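Local coordinates for regulator of chromosome condensation (Saccharomyces cerevisiae, PDB 3OF7), which promotes the exchange of GDP for GTP on the Ran-type GTPases Gsp1 and Gsp2 and binds chromatin, controlling RNA metabolism and nuclear transport, at residues Phe286-Val291 against Gly321-Leu326. Numbering follows the deposited sequence.
Sequences FGQCGV and GEHHSL
Gln-288 lies beside His-323, the two side chains pointing the same way. The CB of Gln-288 sits 3.6 Å from His-323 O. From there CG rises between the backbone N and the carbonyl carbon (chi1 59°), and a bend at chi2 of -95° brings CD to 4.0 Å from His-323 CA. At the tip the amide splits its work: OE1 of Gln-288 accepts a hydrogen bond from Phe-286 N at 2.9 Å, the donor lying in the plane of the side-chain carbonyl, which helps set the rotation of the amide, while NE2 comes to the imidazole edge, in plane, 3.7 Å from His-323 CD2. Both segments fall in the fifth RCC1 repeat of the sequence, yet the contact joins two successive blades of the beta-propeller: residues 286-291, with a type I turn from Gly-287 to Gly-290, follow strand 278-281 of one blade and pack on the hairpin turn between strands 315-320 and 324-329 of the next. Over one face of the His-323 ring stands Phe-286 CE2, with the two ring planes at 44°; Glu-322 CG covers the opposite face, and His-323 ND1 is hydrogen-bonded to Arg-339 NH1. Ser-325 OG donates to Gln-288 O at 2.6 Å, although the exact place of that hydroxyl is less sure.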
loop_
_atom_site.group_PDB
_atom_site.type_symbol
_atom_site.label_atom_id
_atom_site.label_comp_id
_atom_site.label_asym_id
_atom_site.label_seq_id
_atom_site.Cartn_x
_atom_site.Cartn_y
_atom_site.Cartn_z
ATOM N N PHE A 286 5.089 2.210 18.220
ATOM C CA PHE A 286 5.549 3.563 17.881
ATOM C C PHE A 286 4.409 4.583 17.773
ATOM O O PHE A 286 4.614 5.710 17.312
ATOM C CB PHE A 286 6.375 3.553 16.586
ATOM C CG PHE A 286 7.703 2.875 16.722
ATOM C CD1 PHE A 286 8.804 3.566 17.223
ATOM C CD2 PHE A 286 7.855 1.540 16.352
ATOM C CE1 PHE A 286 10.051 2.935 17.352
ATOM C CE2 PHE A 286 9.088 0.894 16.471
ATOM C CZ PHE A 286 10.191 1.594 16.979
ATOM N N GLY A 287 3.214 4.198 18.210
ATOM C CA GLY A 287 2.055 5.095 18.144
ATOM C C GLY A 287 1.542 5.267 16.722
ATOM O O GLY A 287 0.844 6.242 16.422
ATOM N N GLN A 288 1.867 4.309 15.852
ATOM C CA GLN A 288 1.424 4.351 14.451
ATOM C C GLN A 288 -0.110 4.284 14.310
ATOM O O GLN A 288 -0.660 4.698 13.289
ATOM C CB GLN A 288 2.107 3.265 13.606
ATOM C CG GLN A 288 1.887 1.819 14.060
ATOM C CD GLN A 288 2.996 1.283 14.961
ATOM O OE1 GLN A 288 3.347 1.894 15.967
ATOM N NE2 GLN A 288 3.533 0.114 14.611
ATOM N N CYS A 289 -0.796 3.771 15.332
ATOM C CA CYS A 289 -2.264 3.739 15.333
ATOM C C CYS A 289 -2.878 5.121 15.591
ATOM O O CYS A 289 -4.059 5.338 15.303
ATOM C CB CYS A 289 -2.800 2.715 16.338
ATOM S SG CYS A 289 -2.576 0.995 15.838
ATOM N N GLY A 290 -2.073 6.041 16.129
ATOM C CA GLY A 290 -2.477 7.433 16.353
ATOM C C GLY A 290 -3.567 7.634 17.401
ATOM O O GLY A 290 -4.339 8.596 17.322
ATOM N N VAL A 291 -3.626 6.745 18.389
ATOM C CA VAL A 291 -4.744 6.747 19.341
ATOM C C VAL A 291 -4.407 7.296 20.732
ATOM O O VAL A 291 -5.309 7.637 21.498
ATOM C CB VAL A 291 -5.373 5.339 19.493
ATOM C CG1 VAL A 291 -6.122 4.950 18.224
ATOM C CG2 VAL A 291 -4.312 4.299 19.859
ATOM N N GLY A 321 2.963 2.198 6.708
ATOM C CA GLY A 321 4.075 1.264 6.581
ATOM C C GLY A 321 4.203 0.338 7.770
ATOM O O GLY A 321 3.201 -0.049 8.362
ATOM N N GLU A 322 5.434 -0.028 8.123
ATOM C CA GLU A 322 5.644 -0.873 9.300
ATOM C C GLU A 322 5.305 -0.138 10.606
ATOM O O GLU A 322 4.581 -0.667 11.465
ATOM C CB GLU A 322 7.068 -1.447 9.347
ATOM C CG GLU A 322 7.215 -2.507 10.440
ATOM C CD GLU A 322 8.551 -3.212 10.455
ATOM O OE1 GLU A 322 9.541 -2.699 9.891
ATOM O OE2 GLU A 322 8.605 -4.286 11.075
ATOM N N HIS A 323 5.820 1.079 10.752
ATOM C CA HIS A 323 5.727 1.784 12.033
ATOM C C HIS A 323 5.271 3.227 11.911
ATOM O O HIS A 323 5.494 4.024 12.830
ATOM C CB HIS A 323 7.079 1.757 12.757
ATOM C CG HIS A 323 7.585 0.383 13.065
ATOM N ND1 HIS A 323 8.905 0.025 12.899
ATOM C CD2 HIS A 323 6.958 -0.707 13.569
ATOM C CE1 HIS A 323 9.066 -1.235 13.275
ATOM N NE2 HIS A 323 7.897 -1.701 13.682
ATOM N N HIS A 324 4.636 3.566 10.793
ATOM C CA HIS A 324 4.096 4.917 10.603
ATOM C C HIS A 324 2.817 4.890 9.795
ATOM O O HIS A 324 2.535 3.915 9.091
ATOM C CB HIS A 324 5.122 5.847 9.938
ATOM C CG HIS A 324 5.354 5.564 8.488
ATOM N ND1 HIS A 324 5.030 6.464 7.493
ATOM C CD2 HIS A 324 5.882 4.486 7.861
ATOM C CE1 HIS A 324 5.352 5.956 6.319
ATOM N NE2 HIS A 324 5.878 4.759 6.515
ATOM N N SER A 325 2.049 5.968 9.904
ATOM C CA SER A 325 0.789 6.083 9.191
ATOM C C SER A 325 0.638 7.467 8.597
ATOM O O SER A 325 1.127 8.436 9.164
ATOM C CB SER A 325 -0.369 5.819 10.140
ATOM O OG SER A 325 -0.218 4.540 10.720
ATOM N N LEU A 326 -0.064 7.546 7.471
ATOM C CA LEU A 326 -0.271 8.812 6.774
ATOM C C LEU A 326 -1.740 8.986 6.432
ATOM O O LEU A 326 -2.319 8.166 5.731
ATOM C CB LEU A 326 0.574 8.875 5.497
ATOM C CG LEU A 326 2.076 8.613 5.649
ATOM C CD1 LEU A 326 2.719 8.549 4.278
ATOM C CD2 LEU A 326 2.757 9.681 6.517
#